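Local coordinates for protein cellulase (PDB 3B7M) that probably hydrolyses internal beta-1,4-glucosidic bonds of cellulose, as an endoglucanase of glycosyl hydrolase family 12, at residues T89-A94 against G123-I128; E49-N54 against L199-A204. All coordinates share one frame; numbering follows the deposited sequence.

Contacts 1 and 2 sit side by side, their centres about 9 Å apart. Contact 1 stays at the end of the mixed sheet of the jelly roll, whereas both segments of contact 2 are loops passing between the two sheets. Strands 91-101 and 189-199 are antiparallel neighbours: residues 89-94 open the first and residues 199-204 leave the second. Along the chain, contact 1 is nested within the loop closed by contact 2. Backbone Arg91 O probably accepts a hydrogen bond from Phe200 N (2.8 Å), side-chain Arg91 NH2 reaches Gly53 O in another probable one (2.9 Å), and Val125 CG1 packs against Phe200 CD1 at 3.6 Å. Loops 49-54, 123-128 and 199-204 are thereby tied around the start of one strand.

Contact 1: T89-A94 against G123-I128; sequences TGRWNA and GDVMPI
Arg91 and Asp124 meet in a salt bridge at the protein surface, with Arg91 NH1 donating to Asp124 OD1 over 3.3 Å. The bond is long but nearly straight (165° at the hydrogen). It uses the syn lone pair of the carboxylate oxygen and lies close to the guanidinium plane, although the guanidinium and carboxylate planes are turned 73° apart. A bend at chi3 (-52°) turns the guanidinium aside, leaving NH1 beside the carboxylate, and Arg91 CD also passes 3.2 Å from Asp124 OD1. The other amino group, NH2, makes the shorter of the two bonds, to Gly53 O. Below the charged pair, Val125 points at the strand: its CG1 lies 3.8 Å from Arg91 CB, while its CG2 rests 3.6 Å from the backbone Trp92 O. Gly123 comes up beside the arginine stem, its CA 4.2 Å from Arg91 CG. On the other side of the strand, Trp92 NE1 donates in the plane of its ring to Thr89 O at 2.9 Å, a bent bond tying the indole to the loop before the strand. The contact joins the start of strand 91-101 to the loop following its antiparallel neighbour 112-122, at the rim of the family 12 beta-jelly roll.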
ATOM      1  N   THR A  89      -9.518 -17.294  -4.164  1.00 24.68           N
ATOM      2  CA  THR A  89     -10.685 -16.717  -4.826  1.00 24.09           C
ATOM      3  C   THR A  89     -10.676 -15.186  -4.820  1.00 23.53           C
ATOM      4  O   THR A  89      -9.858 -14.563  -4.139  1.00 23.30           O
ATOM      5  CB  THR A  89     -12.010 -17.228  -4.192  1.00 24.26           C
ATOM      6  OG1 THR A  89     -12.097 -16.779  -2.836  1.00 25.57           O
ATOM      7  CG2 THR A  89     -12.075 -18.771  -4.206  1.00 25.23           C
ATOM      8  N   GLY A  90     -11.583 -14.600  -5.604  1.00 22.27           N
ATOM      9  CA  GLY A  90     -11.836 -13.170  -5.615  1.00 21.02           C
ATOM     10  C   GLY A  90     -10.913 -12.409  -6.537  1.00 20.07           C
ATOM     11  O   GLY A  90     -10.091 -12.996  -7.244  1.00 20.19           O
ATOM     12  N   ARG A  91     -11.069 -11.093  -6.545  1.00 18.79           N
ATOM     13  CA  ARG A  91     -10.200 -10.224  -7.324  1.00 18.58           C
ATOM     14  C   ARG A  91      -9.674  -9.205  -6.347  1.00 17.67           C
ATOM     15  O   ARG A  91     -10.447  -8.425  -5.790  1.00 17.44           O
ATOM     16  CB  ARG A  91     -10.951  -9.555  -8.489  1.00 18.24           C
ATOM     17  CG  ARG A  91     -11.395 -10.525  -9.603  1.00 19.84           C
ATOM     18  CD  ARG A  91     -11.928  -9.789 -10.858  1.00 19.81           C
ATOM     19  NE  ARG A  91     -12.941  -8.833 -10.478  1.00 23.47           N
ATOM     20  CZ  ARG A  91     -12.941  -7.528 -10.740  1.00 22.21           C
ATOM     21  NH1 ARG A  91     -12.013  -6.942 -11.491  1.00 21.58           N
ATOM     22  NH2 ARG A  91     -13.935  -6.818 -10.265  1.00 22.09           N
ATOM     23  N   TRP A  92      -8.362  -9.241  -6.123  1.00 16.86           N
ATOM     24  CA  TRP A  92      -7.708  -8.434  -5.101  1.00 16.21           C
ATOM     25  C   TRP A  92      -6.213  -8.353  -5.405  1.00 16.13           C
ATOM     26  O   TRP A  92      -5.694  -9.167  -6.168  1.00 15.69           O
ATOM     27  CB  TRP A  92      -7.906  -9.060  -3.698  1.00 16.09           C
ATOM     28  CG  TRP A  92      -7.522 -10.528  -3.632  1.00 16.05           C
ATOM     29  CD1 TRP A  92      -8.354 -11.599  -3.796  1.00 16.75           C
ATOM     30  CD2 TRP A  92      -6.207 -11.076  -3.417  1.00 16.12           C
ATOM     31  NE1 TRP A  92      -7.641 -12.782  -3.688  1.00 16.34           N
ATOM     32  CE2 TRP A  92      -6.324 -12.484  -3.469  1.00 15.97           C
ATOM     33  CE3 TRP A  92      -4.944 -10.510  -3.177  1.00 14.95           C
ATOM     34  CZ2 TRP A  92      -5.234 -13.333  -3.295  1.00 16.26           C
ATOM     35  CZ3 TRP A  92      -3.865 -11.348  -3.007  1.00 15.59           C
ATOM     36  CH2 TRP A  92      -4.013 -12.746  -3.068  1.00 16.76           C
ATOM     37  N   ASN A  93      -5.525  -7.380  -4.803  1.00 15.28           N
ATOM     38  CA  ASN A  93      -4.069  -7.407  -4.774  1.00 15.63           C
ATOM     39  C   ASN A  93      -3.542  -7.266  -3.355  1.00 15.09           C
ATOM     40  O   ASN A  93      -4.282  -6.896  -2.449  1.00 15.56           O
ATOM     41  CB  ASN A  93      -3.440  -6.363  -5.724  1.00 14.77           C
ATOM     42  CG  ASN A  93      -3.660  -4.925  -5.261  1.00 16.14           C
ATOM     43  OD1 ASN A  93      -3.737  -3.997  -6.079  1.00 19.98           O
ATOM     44  ND2 ASN A  93      -3.755  -4.732  -3.965  1.00 12.61           N
ATOM     45  N   ALA A  94      -2.267  -7.573  -3.174  1.00 15.14           N
ATOM     46  CA  ALA A  94      -1.570  -7.299  -1.931  1.00 15.40           C
ATOM     47  C   ALA A  94      -0.497  -6.273  -2.294  1.00 16.13           C
ATOM     48  O   ALA A  94       0.422  -6.567  -3.066  1.00 15.84           O
ATOM     49  CB  ALA A  94      -0.965  -8.584  -1.368  1.00 15.10           C
ATOM     50  N   GLY A 123      -7.030 -13.104  -9.844  1.00 25.21           N
ATOM     51  CA  GLY A 123      -7.981 -12.616 -10.829  1.00 26.44           C
ATOM     52  C   GLY A 123      -7.317 -11.653 -11.782  1.00 27.95           C
ATOM     53  O   GLY A 123      -6.096 -11.482 -11.777  1.00 28.26           O
ATOM     54  N   ASP A 124      -8.132 -10.987 -12.582  1.00 29.24           N
ATOM     55  CA  ASP A 124      -7.635 -10.253 -13.738  1.00 30.81           C
ATOM     56  C   ASP A 124      -7.166  -8.814 -13.441  1.00 30.42           C
ATOM     57  O   ASP A 124      -7.094  -7.988 -14.356  1.00 31.42           O
ATOM     58  CB  ASP A 124      -8.748 -10.219 -14.787  1.00 31.79           C
ATOM     59  CG  ASP A 124     -10.050  -9.617 -14.237  1.00 35.60           C
ATOM     60  OD1 ASP A 124      -9.987  -8.861 -13.236  1.00 38.96           O
ATOM     61  OD2 ASP A 124     -11.136  -9.901 -14.799  1.00 40.53           O
ATOM     62  N   VAL A 125      -6.844  -8.506 -12.190  1.00 29.27           N
ATOM     63  CA  VAL A 125      -6.622  -7.097 -11.806  1.00 28.14           C
ATOM     64  C   VAL A 125      -5.289  -6.527 -12.265  1.00 27.51           C
ATOM     65  O   VAL A 125      -4.247  -7.169 -12.127  1.00 27.30           O
ATOM     66  CB  VAL A 125      -6.848  -6.848 -10.291  1.00 27.81           C
ATOM     67  CG1 VAL A 125      -8.292  -7.177  -9.922  1.00 28.63           C
ATOM     68  CG2 VAL A 125      -5.898  -7.665  -9.452  1.00 27.81           C
ATOM     69  N   MET A 126      -5.336  -5.316 -12.813  1.00 27.02           N
ATOM     70  CA  MET A 126      -4.128  -4.620 -13.265  1.00 27.60           C
ATOM     71  C   MET A 126      -3.986  -3.210 -12.675  1.00 25.81           C
ATOM     72  O   MET A 126      -4.972  -2.626 -12.212  1.00 25.46           O
ATOM     73  CB  MET A 126      -4.068  -4.567 -14.798  1.00 27.45           C
ATOM     74  CG  MET A 126      -4.008  -5.930 -15.469  1.00 28.16           C
ATOM     75  SD  MET A 126      -3.758  -5.749 -17.247  1.00 32.47           S
ATOM     76  CE  MET A 126      -4.827  -7.074 -17.839  1.00 31.38           C
ATOM     77  N   PRO A 127      -2.754  -2.662 -12.683  1.00 24.67           N
ATOM     78  CA  PRO A 127      -2.539  -1.331 -12.133  1.00 23.84           C
ATOM     79  C   PRO A 127      -3.227  -0.227 -12.934  1.00 23.26           C
ATOM     80  O   PRO A 127      -3.683  -0.440 -14.065  1.00 22.21           O
ATOM     81  CB  PRO A 127      -1.013  -1.156 -12.202  1.00 24.02           C
ATOM     82  CG  PRO A 127      -0.463  -2.534 -12.406  1.00 24.23           C
ATOM     83  CD  PRO A 127      -1.498  -3.255 -13.176  1.00 24.58           C
ATOM     84  N   ILE A 128      -3.313   0.943 -12.324  1.00 22.83           N
ATOM     85  CA  ILE A 128      -3.746   2.133 -13.032  1.00 23.16           C
ATOM     86  C   ILE A 128      -2.511   2.683 -13.755  1.00 22.92           C
ATOM     87  O   ILE A 128      -1.483   2.953 -13.122  1.00 23.32           O
ATOM     88  CB  ILE A 128      -4.353   3.169 -12.058  1.00 22.94           C
ATOM     89  CG1 ILE A 128      -5.577   2.565 -11.361  1.00 22.90           C
ATOM     90  CG2 ILE A 128      -4.732   4.468 -12.783  1.00 22.85           C
ATOM     91  CD1 ILE A 128      -6.143   3.426 -10.232  1.00 24.46           C
TER

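Contact 2: E49-N54 against L199-A204; sequences EHDNGN and LFTGGA
His50 and Asn52 bind the backbone of residues 200-202 in a single antiparallel beta bridge, with Asp51 and Thr201 as its non-hydrogen-bonded pair, their CA atoms 4.4 Å apart. The bridge lies next to a classic beta bulge, in which Phe200 and Thr201 together face Arg91 on strand 91-101 while the chain turns a corner at Phe200.

Two backbone hydrogen bonds frame the bridge: Gly202 N gives to His50 O at 3.0 Å, and Asn52 N gives to Phe200 O at 3.0 Å, with angles at the hydrogen of 154° and 156°. To the hydrogen bond from Gly202 N, Thr201 CA adds a weaker CA-H...O contact with His50 O at 3.2 Å, so two successive residues of 199-204 approach this one carbonyl.

Side-chain packing lies to one side of the bridge. The CB of His50 is set against the carbonyl oxygen Phe200 O, and with its CG anti to the carbonyl carbon (chi1 -49°) the imidazole reaches down beside Leu199. There the ring offers its edge in a carbon-carbon contact, CD2 lying 3.8 Å from Leu199 CD1. Both ring nitrogens are hydrogen-bonded, ND1 to Thr30 and NE2 to Gln32, which fixes the rotation of this buried ring and links the loop to the region around strand 32-37. Thr201 likewise sets a carbon against a backbone oxygen, its CG2 lying 3.8 Å from Asn52 O.

Aromatic and carbonyl groups meet at the far end. The buried Phe200 side chain leans towards the loop and turns its ring edge, near the ring plane, to two successive peptide oxygens: CD2 approaches Gly53 O at 3.7 Å, and CE2 comes within 3.4 Å of Asn54 O.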
ATOM      1  N   GLU A  49     -17.946  -8.370   0.994  1.00 19.87           N
ATOM      2  CA  GLU A  49     -19.006  -8.705   0.056  1.00 22.02           C
ATOM      3  C   GLU A  49     -18.921  -7.873  -1.230  1.00 21.57           C
ATOM      4  O   GLU A  49     -19.897  -7.751  -1.964  1.00 21.58           O
ATOM      5  CB  GLU A  49     -20.370  -8.585   0.752  1.00 21.86           C
ATOM      6  CG  GLU A  49     -20.406  -9.383   2.060  1.00 24.07           C
ATOM      7  CD  GLU A  49     -21.784  -9.493   2.686  1.00 25.49           C
ATOM      8  OE1 GLU A  49     -22.766  -9.042   2.054  1.00 31.85           O
ATOM      9  OE2 GLU A  49     -21.889 -10.039   3.820  1.00 31.31           O
ATOM     10  N   HIS A  50     -17.732  -7.340  -1.510  1.00 20.91           N
ATOM     11  CA  HIS A  50     -17.531  -6.433  -2.631  1.00 21.16           C
ATOM     12  C   HIS A  50     -17.709  -7.126  -3.969  1.00 21.82           C
ATOM     13  O   HIS A  50     -17.373  -8.301  -4.120  1.00 21.45           O
ATOM     14  CB  HIS A  50     -16.142  -5.791  -2.571  1.00 20.83           C
ATOM     15  CG  HIS A  50     -15.816  -5.210  -1.235  1.00 20.22           C
ATOM     16  ND1 HIS A  50     -16.589  -4.236  -0.645  1.00 19.18           N
ATOM     17  CD2 HIS A  50     -14.809  -5.471  -0.368  1.00 19.22           C
ATOM     18  CE1 HIS A  50     -16.064  -3.910   0.523  1.00 18.79           C
ATOM     19  NE2 HIS A  50     -14.988  -4.650   0.719  1.00 17.16           N
ATOM     20  N   ASP A  51     -18.235  -6.371  -4.927  1.00 22.71           N
ATOM     21  CA  ASP A  51     -18.439  -6.837  -6.279  1.00 24.01           C
ATOM     22  C   ASP A  51     -18.284  -5.648  -7.230  1.00 23.69           C
ATOM     23  O   ASP A  51     -19.208  -5.331  -7.981  1.00 24.25           O
ATOM     24  CB  ASP A  51     -19.837  -7.458  -6.390  1.00 25.28           C
ATOM     25  CG  ASP A  51     -20.019  -8.311  -7.645  1.00 28.67           C
ATOM     26  OD1 ASP A  51     -19.169  -9.196  -7.932  1.00 30.37           O
ATOM     27  OD2 ASP A  51     -21.056  -8.107  -8.321  1.00 32.52           O
ATOM     28  N   ASN A  52     -17.128  -4.975  -7.176  1.00 22.70           N
ATOM     29  CA  ASN A  52     -16.834  -3.864  -8.078  1.00 22.10           C
ATOM     30  C   ASN A  52     -16.339  -4.339  -9.443  1.00 22.17           C
ATOM     31  O   ASN A  52     -16.065  -5.528  -9.630  1.00 22.61           O
ATOM     32  CB  ASN A  52     -15.814  -2.893  -7.464  1.00 22.05           C
ATOM     33  CG  ASN A  52     -16.460  -1.794  -6.621  1.00 21.45           C
ATOM     34  OD1 ASN A  52     -15.872  -0.725  -6.411  1.00 22.11           O
ATOM     35  ND2 ASN A  52     -17.651  -2.052  -6.127  1.00 19.41           N
ATOM     36  N   GLY A  53     -16.231  -3.414 -10.394  1.00 21.88           N
ATOM     37  CA  GLY A  53     -15.701  -3.733 -11.718  1.00 21.76           C
ATOM     38  C   GLY A  53     -14.217  -3.448 -11.792  1.00 21.86           C
ATOM     39  O   GLY A  53     -13.422  -4.136 -11.149  1.00 22.24           O
ATOM     40  N   ASN A  54     -13.840  -2.427 -12.558  1.00 21.52           N
ATOM     41  CA  ASN A  54     -12.422  -2.113 -12.752  1.00 21.76           C
ATOM     42  C   ASN A  54     -11.831  -1.214 -11.679  1.00 20.96           C
ATOM     43  O   ASN A  54     -10.616  -1.056 -11.618  1.00 21.29           O
ATOM     44  CB  ASN A  54     -12.160  -1.526 -14.150  1.00 21.98           C
ATOM     45  CG  ASN A  54     -11.776  -2.589 -15.160  1.00 23.79           C
ATOM     46  OD1 ASN A  54     -12.203  -3.734 -15.052  1.00 25.88           O
ATOM     47  ND2 ASN A  54     -10.954  -2.218 -16.146  1.00 24.94           N
ATOM     48  N   LEU A 199      -9.231  -4.468  -2.616  1.00 15.57           N
ATOM     49  CA  LEU A 199     -10.301  -5.435  -2.885  1.00 15.88           C
ATOM     50  C   LEU A 199     -11.181  -4.993  -4.042  1.00 16.55           C
ATOM     51  O   LEU A 199     -11.621  -3.846  -4.101  1.00 16.33           O
ATOM     52  CB  LEU A 199     -11.151  -5.677  -1.624  1.00 15.42           C
ATOM     53  CG  LEU A 199     -10.397  -6.171  -0.390  1.00 14.74           C
ATOM     54  CD1 LEU A 199     -11.355  -6.461   0.754  1.00 13.45           C
ATOM     55  CD2 LEU A 199      -9.561  -7.430  -0.731  1.00 13.34           C
ATOM     56  N   PHE A 200     -11.414  -5.903  -4.980  1.00 17.26           N
ATOM     57  CA  PHE A 200     -12.330  -5.624  -6.079  1.00 17.78           C
ATOM     58  C   PHE A 200     -13.575  -6.482  -5.903  1.00 18.06           C
ATOM     59  O   PHE A 200     -14.683  -5.954  -5.831  1.00 18.50           O
ATOM     60  CB  PHE A 200     -11.674  -5.855  -7.448  1.00 17.57           C
ATOM     61  CG  PHE A 200     -10.543  -4.911  -7.751  1.00 18.79           C
ATOM     62  CD1 PHE A 200      -9.296  -5.070  -7.142  1.00 18.97           C
ATOM     63  CD2 PHE A 200     -10.723  -3.855  -8.641  1.00 19.03           C
ATOM     64  CE1 PHE A 200      -8.241  -4.206  -7.430  1.00 19.63           C
ATOM     65  CE2 PHE A 200      -9.679  -2.982  -8.929  1.00 17.79           C
ATOM     66  CZ  PHE A 200      -8.433  -3.160  -8.322  1.00 18.74           C
ATOM     67  N   THR A 201     -13.394  -7.799  -5.832  1.00 18.71           N
ATOM     68  CA  THR A 201     -14.503  -8.703  -5.507  1.00 19.13           C
ATOM     69  C   THR A 201     -14.077  -9.694  -4.429  1.00 19.09           C
ATOM     70  O   THR A 201     -13.017 -10.312  -4.534  1.00 19.15           O
ATOM     71  CB  THR A 201     -15.118  -9.435  -6.769  1.00 19.62           C
ATOM     72  OG1 THR A 201     -14.654 -10.785  -6.851  1.00 23.80           O
ATOM     73  CG2 THR A 201     -14.789  -8.734  -8.035  1.00 16.57           C
ATOM     74  N   GLY A 202     -14.882  -9.815  -3.372  1.00 18.79           N
ATOM     75  CA  GLY A 202     -14.569 -10.752  -2.292  1.00 18.45           C
ATOM     76  C   GLY A 202     -13.383 -10.255  -1.489  1.00 18.02           C
ATOM     77  O   GLY A 202     -13.202  -9.048  -1.328  1.00 18.00           O
ATOM     78  N   GLY A 203     -12.569 -11.184  -0.998  1.00 17.90           N
ATOM     79  CA  GLY A 203     -11.436 -10.843  -0.144  1.00 17.15           C
ATOM     80  C   GLY A 203     -11.415 -11.525   1.210  1.00 17.12           C
ATOM     81  O   GLY A 203     -10.400 -11.480   1.906  1.00 16.95           O
ATOM     82  N   ALA A 204     -12.515 -12.175   1.600  1.00 16.50           N
ATOM     83  CA  ALA A 204     -12.569 -12.813   2.922  1.00 16.56           C
ATOM     84  C   ALA A 204     -11.532 -13.918   3.067  1.00 16.18           C
ATOM     85  O   ALA A 204     -11.426 -14.789   2.196  1.00 16.77           O
ATOM     86  CB  ALA A 204     -13.990 -13.349   3.247  1.00 16.89           C
TER